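Local atomic coordinates of PfVFT1 (Plasmodium falciparum, PDB entry 5JKQ), a protein that probably binds a small solute between its two lobes, as a Venus flytrap protein related in architecture to solute-binding proteins. Residues I199-L210 / F222-F233. The protein carries 3 engineered substitutions. Sequence-based numbering, arbitrary orientation.
Sequences ISKNEGLKIACL and FLDKVTYDYKSF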
ATOM      1  N   ILE A 199      14.139 -23.308   9.525  1.00 27.39           N
ATOM      2  CA  ILE A 199      14.379 -22.267  10.522  1.00 36.70           C
ATOM      3  C   ILE A 199      14.119 -22.804  11.930  1.00 33.09           C
ATOM      4  O   ILE A 199      14.757 -22.376  12.889  1.00 29.84           O
ATOM      5  CB  ILE A 199      13.494 -21.016  10.271  1.00 32.23           C
ATOM      6  CG1 ILE A 199      13.769 -20.419   8.887  1.00 33.42           C
ATOM      7  CG2 ILE A 199      13.719 -19.947  11.344  1.00 30.81           C
ATOM      8  CD1 ILE A 199      15.202 -19.976   8.658  1.00 34.85           C
ATOM      9  N   SER A 200      13.191 -23.748  12.051  1.00 33.70           N
ATOM     10  CA  SER A 200      12.864 -24.316  13.355  1.00 33.48           C
ATOM     11  C   SER A 200      13.959 -25.274  13.824  1.00 40.54           C
ATOM     12  O   SER A 200      14.206 -25.399  15.024  1.00 41.31           O
ATOM     13  CB  SER A 200      11.514 -25.039  13.308  1.00 34.99           C
ATOM     14  OG  SER A 200      11.617 -26.285  12.646  1.00 33.34           O
ATOM     15  N   LYS A 201      14.618 -25.940  12.878  1.00 37.04           N
ATOM     16  CA  LYS A 201      15.685 -26.884  13.206  1.00 42.95           C
ATOM     17  C   LYS A 201      17.013 -26.179  13.483  1.00 39.10           C
ATOM     18  O   LYS A 201      17.828 -26.672  14.264  1.00 45.63           O
ATOM     19  CB  LYS A 201      15.884 -27.898  12.069  1.00 42.36           C
ATOM     20  CG  LYS A 201      14.721 -28.865  11.835  1.00 40.12           C
ATOM     21  CD  LYS A 201      14.370 -29.694  13.061  1.00 54.12           C
ATOM     22  CE  LYS A 201      15.519 -30.588  13.503  1.00 60.92           C
ATOM     23  NZ  LYS A 201      15.140 -31.432  14.674  1.00 49.35           N
ATOM     24  N   ASN A 202      17.224 -25.031  12.845  1.00 42.48           N
ATOM     25  CA  ASN A 202      18.519 -24.350  12.882  1.00 37.77           C
ATOM     26  C   ASN A 202      18.467 -22.975  13.541  1.00 37.33           C
ATOM     27  O   ASN A 202      17.427 -22.321  13.566  1.00 44.16           O
ATOM     28  CB  ASN A 202      19.069 -24.214  11.463  1.00 36.22           C
ATOM     29  CG  ASN A 202      19.251 -25.556  10.783  1.00 35.40           C
ATOM     30  OD1 ASN A 202      18.364 -26.032  10.074  1.00 32.25           O
ATOM     31  ND2 ASN A 202      20.404 -26.178  11.002  1.00 40.99           N
ATOM     32  N   GLU A 203      19.614 -22.548  14.060  1.00 42.90           N
ATOM     33  CA  GLU A 203      19.722 -21.309  14.822  1.00 40.19           C
ATOM     34  C   GLU A 203      20.841 -20.428  14.279  1.00 30.47           C
ATOM     35  O   GLU A 203      21.746 -20.910  13.598  1.00 28.88           O
ATOM     36  CB  GLU A 203      19.971 -21.622  16.302  1.00 38.29           C
ATOM     37  CG  GLU A 203      20.882 -22.826  16.533  1.00 45.03           C
ATOM     38  CD  GLU A 203      21.172 -23.079  18.003  1.00 60.81           C
ATOM     39  OE1 GLU A 203      21.025 -22.141  18.816  1.00 57.34           O
ATOM     40  OE2 GLU A 203      21.547 -24.221  18.345  1.00 56.68           O
ATOM     41  N   GLY A 204      20.767 -19.135  14.578  1.00 38.81           N
ATOM     42  CA  GLY A 204      21.804 -18.194  14.192  1.00 34.69           C
ATOM     43  C   GLY A 204      21.699 -17.706  12.757  1.00 30.03           C
ATOM     44  O   GLY A 204      22.562 -16.965  12.286  1.00 27.78           O
ATOM     45  N   LEU A 205      20.641 -18.114  12.063  1.00 29.43           N
ATOM     46  CA  LEU A 205      20.441 -17.721  10.671  1.00 25.43           C
ATOM     47  C   LEU A 205      20.106 -16.238  10.552  1.00 31.17           C
ATOM     48  O   LEU A 205      19.607 -15.624  11.497  1.00 29.47           O
ATOM     49  CB  LEU A 205      19.330 -18.557  10.037  1.00 26.90           C
ATOM     50  CG  LEU A 205      19.579 -20.067  10.008  1.00 29.02           C
ATOM     51  CD1 LEU A 205      18.343 -20.795   9.516  1.00 33.83           C
ATOM     52  CD2 LEU A 205      20.781 -20.409   9.138  1.00 28.60           C
ATOM     53  N   LYS A 206      20.386 -15.675   9.379  1.00 27.19           N
ATOM     54  CA  LYS A 206      20.142 -14.261   9.112  1.00 21.31           C
ATOM     55  C   LYS A 206      19.446 -14.104   7.765  1.00 27.98           C
ATOM     56  O   LYS A 206      19.736 -14.839   6.820  1.00 21.96           O
ATOM     57  CB  LYS A 206      21.457 -13.476   9.134  1.00 33.45           C
ATOM     58  CG  LYS A 206      22.432 -13.944  10.211  1.00 46.66           C
ATOM     59  CD  LYS A 206      23.593 -12.974  10.402  1.00 50.19           C
ATOM     60  CE  LYS A 206      24.534 -13.452  11.504  1.00 51.59           C
ATOM     61  NZ  LYS A 206      25.632 -12.482  11.790  1.00 50.09           N
ATOM     62  N   ILE A 207      18.527 -13.144   7.684  1.00 27.34           N
ATOM     63  CA  ILE A 207      17.716 -12.944   6.486  1.00 21.43           C
ATOM     64  C   ILE A 207      18.028 -11.602   5.836  1.00 22.60           C
ATOM     65  O   ILE A 207      18.042 -10.564   6.501  1.00 25.90           O
ATOM     66  CB  ILE A 207      16.207 -13.039   6.821  1.00 29.58           C
ATOM     67  CG1 ILE A 207      15.867 -14.483   7.206  1.00 20.22           C
ATOM     68  CG2 ILE A 207      15.344 -12.576   5.641  1.00 27.59           C
ATOM     69  CD1 ILE A 207      14.404 -14.725   7.538  1.00 38.56           C
ATOM     70  N   ALA A 208      18.281 -11.636   4.530  1.00 22.65           N
ATOM     71  CA  ALA A 208      18.542 -10.427   3.757  1.00 25.31           C
ATOM     72  C   ALA A 208      17.265  -9.931   3.090  1.00 17.37           C
ATOM     73  O   ALA A 208      16.481 -10.721   2.564  1.00 23.70           O
ATOM     74  CB  ALA A 208      19.615 -10.685   2.717  1.00 24.81           C
ATOM     75  N   CYS A 209      17.066  -8.616   3.112  1.00 22.56           N
ATOM     76  CA  CYS A 209      15.884  -7.999   2.520  1.00 16.04           C
ATOM     77  C   CYS A 209      16.251  -6.700   1.806  1.00 20.24           C
ATOM     78  O   CYS A 209      17.152  -5.984   2.233  1.00 16.85           O
ATOM     79  CB  CYS A 209      14.830  -7.726   3.594  1.00 15.35           C
ATOM     80  SG  CYS A 209      14.321  -9.184   4.539  1.00 20.11           S
ATOM     81  N   LEU A 210      15.552  -6.398   0.719  1.00 20.69           N
ATOM     82  CA  LEU A 210      15.837  -5.191  -0.047  1.00 18.66           C
ATOM     83  C   LEU A 210      15.168  -3.982   0.597  1.00 19.90           C
ATOM     84  O   LEU A 210      15.661  -2.860   0.493  1.00 16.86           O
ATOM     85  CB  LEU A 210      15.374  -5.352  -1.496  1.00 22.67           C
ATOM     86  CG  LEU A 210      15.610  -4.156  -2.423  1.00 23.53           C
ATOM     87  CD1 LEU A 210      17.074  -3.738  -2.434  1.00 20.51           C
ATOM     88  CD2 LEU A 210      15.147  -4.486  -3.832  1.00 23.26           C
ATOM     89  N   PHE A 222       8.483 -15.646  11.636  1.00 23.90           N
ATOM     90  CA  PHE A 222       9.629 -16.245  12.312  1.00 25.02           C
ATOM     91  C   PHE A 222      10.020 -15.560  13.620  1.00 21.83           C
ATOM     92  O   PHE A 222      10.727 -16.151  14.431  1.00 30.71           O
ATOM     93  CB  PHE A 222      10.827 -16.264  11.362  1.00 23.54           C
ATOM     94  CG  PHE A 222      10.630 -17.158  10.174  1.00 27.51           C
ATOM     95  CD1 PHE A 222      10.475 -18.522  10.343  1.00 33.52           C
ATOM     96  CD2 PHE A 222      10.590 -16.639   8.893  1.00 30.07           C
ATOM     97  CE1 PHE A 222      10.288 -19.353   9.259  1.00 34.48           C
ATOM     98  CE2 PHE A 222      10.404 -17.467   7.801  1.00 28.43           C
ATOM     99  CZ  PHE A 222      10.253 -18.825   7.984  1.00 34.49           C
ATOM    100  N   LEU A 223       9.562 -14.330  13.827  1.00 25.55           N
ATOM    101  CA  LEU A 223       9.820 -13.624  15.081  1.00 23.52           C
ATOM    102  C   LEU A 223      11.327 -13.438  15.305  1.00 26.13           C
ATOM    103  O   LEU A 223      12.029 -12.962  14.413  1.00 24.44           O
ATOM    104  CB  LEU A 223       9.184 -14.379  16.252  1.00 22.61           C
ATOM    105  CG  LEU A 223       7.728 -14.809  16.056  1.00 28.29           C
ATOM    106  CD1 LEU A 223       7.296 -15.739  17.181  1.00 30.58           C
ATOM    107  CD2 LEU A 223       6.817 -13.596  15.973  1.00 23.61           C
ATOM    108  N   ASP A 224      11.824 -13.814  16.483  1.00 23.14           N
ATOM    109  CA  ASP A 224      13.227 -13.597  16.828  1.00 27.15           C
ATOM    110  C   ASP A 224      14.095 -14.827  16.561  1.00 28.17           C
ATOM    111  O   ASP A 224      15.248 -14.881  16.992  1.00 27.95           O
ATOM    112  CB  ASP A 224      13.353 -13.190  18.299  1.00 29.54           C
ATOM    113  CG  ASP A 224      12.991 -14.313  19.252  1.00 37.06           C
ATOM    114  OD1 ASP A 224      12.161 -15.169  18.880  1.00 38.11           O
ATOM    115  OD2 ASP A 224      13.537 -14.338  20.375  1.00 39.56           O
ATOM    116  N   LYS A 225      13.547 -15.810  15.851  1.00 27.06           N
ATOM    117  CA  LYS A 225      14.308 -17.005  15.482  1.00 25.91           C
ATOM    118  C   LYS A 225      15.469 -16.677  14.547  1.00 27.94           C
ATOM    119  O   LYS A 225      16.394 -17.475  14.391  1.00 21.30           O
ATOM    120  CB  LYS A 225      13.398 -18.036  14.814  1.00 28.87           C
ATOM    121  CG  LYS A 225      13.013 -19.204  15.702  1.00 36.47           C
ATOM    122  CD  LYS A 225      14.108 -20.261  15.734  1.00 40.04           C
ATOM    123  CE  LYS A 225      13.594 -21.587  16.277  1.00 45.12           C
ATOM    124  NZ  LYS A 225      14.532 -22.709  15.986  1.00 44.76           N
ATOM    125  N   VAL A 226      15.407 -15.507  13.919  1.00 26.03           N
ATOM    126  CA  VAL A 226      16.448 -15.071  12.995  1.00 26.93           C
ATOM    127  C   VAL A 226      16.693 -13.574  13.136  1.00 25.48           C
ATOM    128  O   VAL A 226      15.903 -12.867  13.763  1.00 24.93           O
ATOM    129  CB  VAL A 226      16.073 -15.384  11.530  1.00 23.80           C
ATOM    130  CG1 VAL A 226      15.866 -16.875  11.337  1.00 28.41           C
ATOM    131  CG2 VAL A 226      14.820 -14.629  11.126  1.00 28.37           C
ATOM    132  N   THR A 227      17.792 -13.103  12.552  1.00 30.23           N
ATOM    133  CA  THR A 227      18.089 -11.675  12.494  1.00 32.54           C
ATOM    134  C   THR A 227      17.718 -11.130  11.119  1.00 24.67           C
ATOM    135  O   THR A 227      17.860 -11.822  10.109  1.00 26.37           O
ATOM    136  CB  THR A 227      19.573 -11.392  12.787  1.00 26.78           C
ATOM    137  OG1 THR A 227      20.395 -12.171  11.911  1.00 35.27           O
ATOM    138  CG2 THR A 227      19.907 -11.741  14.228  1.00 25.40           C
ATOM    139  N   TYR A 228      17.244  -9.888  11.090  1.00 25.35           N
ATOM    140  CA  TYR A 228      16.747  -9.272   9.864  1.00 27.22           C
ATOM    141  C   TYR A 228      17.630  -8.111   9.430  1.00 29.35           C
ATOM    142  O   TYR A 228      17.813  -7.146  10.173  1.00 32.54           O
ATOM    143  CB  TYR A 228      15.307  -8.793  10.061  1.00 15.58           C
ATOM    144  CG  TYR A 228      14.381  -9.887  10.536  1.00 28.07           C
ATOM    145  CD1 TYR A 228      13.712 -10.700   9.630  1.00 24.50           C
ATOM    146  CD2 TYR A 228      14.184 -10.118  11.891  1.00 25.72           C
ATOM    147  CE1 TYR A 228      12.870 -11.706  10.060  1.00 23.28           C
ATOM    148  CE2 TYR A 228      13.343 -11.123  12.331  1.00 21.92           C
ATOM    149  CZ  TYR A 228      12.689 -11.913  11.410  1.00 22.19           C
ATOM    150  OH  TYR A 228      11.850 -12.919  11.836  1.00 21.37           O
ATOM    151  N   ASP A 229      18.173  -8.217   8.221  1.00 24.40           N
ATOM    152  CA  ASP A 229      19.024  -7.178   7.654  1.00 26.33           C
ATOM    153  C   ASP A 229      18.437  -6.665   6.343  1.00 25.84           C
ATOM    154  O   ASP A 229      18.337  -7.411   5.367  1.00 22.56           O
ATOM    155  CB  ASP A 229      20.439  -7.714   7.427  1.00 25.43           C
ATOM    156  CG  ASP A 229      21.405  -6.639   6.971  1.00 27.18           C
ATOM    157  OD1 ASP A 229      21.125  -5.444   7.198  1.00 35.99           O
ATOM    158  OD2 ASP A 229      22.453  -6.992   6.391  1.00 38.42           O
ATOM    159  N   TYR A 230      18.049  -5.392   6.334  1.00 25.14           N
ATOM    160  CA  TYR A 230      17.517  -4.754   5.133  1.00 26.17           C
ATOM    161  C   TYR A 230      18.275  -3.475   4.776  1.00 32.95           C
ATOM    162  O   TYR A 230      18.172  -2.972   3.656  1.00 31.24           O
ATOM    163  CB  TYR A 230      16.032  -4.440   5.312  1.00 23.03           C
ATOM    164  CG  TYR A 230      15.736  -3.489   6.445  1.00 28.15           C
ATOM    165  CD1 TYR A 230      15.730  -2.115   6.241  1.00 32.34           C
ATOM    166  CD2 TYR A 230      15.460  -3.964   7.718  1.00 25.92           C
ATOM    167  CE1 TYR A 230      15.459  -1.241   7.275  1.00 31.19           C
ATOM    168  CE2 TYR A 230      15.189  -3.099   8.759  1.00 32.31           C
ATOM    169  CZ  TYR A 230      15.189  -1.739   8.533  1.00 33.32           C
ATOM    170  OH  TYR A 230      14.918  -0.874   9.568  1.00 43.74           O
ATOM    171  N   LYS A 231      19.039  -2.956   5.730  1.00 30.15           N
ATOM    172  CA  LYS A 231      19.776  -1.716   5.529  1.00 29.13           C
ATOM    173  C   LYS A 231      20.992  -1.913   4.623  1.00 23.90           C
ATOM    174  O   LYS A 231      21.426  -0.981   3.947  1.00 30.75           O
ATOM    175  CB  LYS A 231      20.213  -1.147   6.880  1.00 20.43           C
ATOM    176  CG  LYS A 231      19.065  -0.577   7.699  1.00 32.40           C
ATOM    177  CD  LYS A 231      19.472  -0.304   9.139  1.00 35.21           C
ATOM    178  CE  LYS A 231      18.304   0.245   9.945  1.00 39.22           C
ATOM    179  NZ  LYS A 231      18.690   0.605  11.338  1.00 42.36           N
ATOM    180  N   SER A 232      21.524  -3.130   4.596  1.00 26.61           N
ATOM    181  CA  SER A 232      22.771  -3.402   3.886  1.00 30.10           C
ATOM    182  C   SER A 232      22.598  -3.600   2.380  1.00 26.06           C
ATOM    183  O   SER A 232      23.588  -3.761   1.666  1.00 33.32           O
ATOM    184  CB  SER A 232      23.444  -4.643   4.478  1.00 33.10           C
ATOM    185  OG  SER A 232      23.783  -4.442   5.840  1.00 35.60           O
ATOM    186  N   PHE A 233      21.357  -3.577   1.899  1.00 29.46           N
ATOM    187  CA  PHE A 233      21.066  -3.905   0.501  1.00 25.43           C
ATOM    188  C   PHE A 233      20.265  -2.812  -0.196  1.00 23.60           C
ATOM    189  O   PHE A 233      19.201  -2.409   0.276  1.00 35.93           O
ATOM    190  CB  PHE A 233      20.315  -5.234   0.427  1.00 17.44           C
ATOM    191  CG  PHE A 233      20.941  -6.318   1.255  1.00 22.80           C
ATOM    192  CD1 PHE A 233      22.020  -7.038   0.773  1.00 29.73           C
ATOM    193  CD2 PHE A 233      20.461  -6.605   2.522  1.00 24.13           C
ATOM    194  CE1 PHE A 233      22.605  -8.031   1.538  1.00 25.57           C
ATOM    195  CE2 PHE A 233      21.041  -7.597   3.291  1.00 24.74           C
ATOM    196  CZ  PHE A 233      22.114  -8.311   2.797  1.00 28.02           C
TER
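I207 and D229 lie at the centre of a parallel strand pair: D229 N donates to I207 O at 2.9 Å. I207 N reaches T227 O at 2.8 Å, so I207 straddles two residues of 227-229, as parallel pairing requires; T227 N to L205 O and C209 N to D229 O extend the ladder, the last bent to 141° at its hydrogen. On one side of the sheet I207 CD1 meets V226 CG2 at 3.6 Å. V226 CG1, anti to its carbonyl carbon (chi1 -60°), meets I199 CG2 at 3.7 Å, bridging strand and helix end. I199 CG1 makes an off-centre CH-pi contact with the F222 ring, 4.1 Å from its centroid. K225 bends at chi2 (-82°) to bring NZ to I199 O, in that carbonyl's plane on a lone pair, and to S200 O (2.9 Å), where NZ stands above the plane of the S200 carbonyl. On the other side F233 CZ touches A208 CB, while H248 meets that ring edge-to-face. Helix 212-222 completes the right-handed beta-alpha-beta crossover, tied to the strand by the C209–C215 disulfide, and strand 250-253 pairs with 206-209 in parallel. The lysine's two bonds, probably aided by its charge, thus satisfy carbonyls at the last turn of helix 192-201.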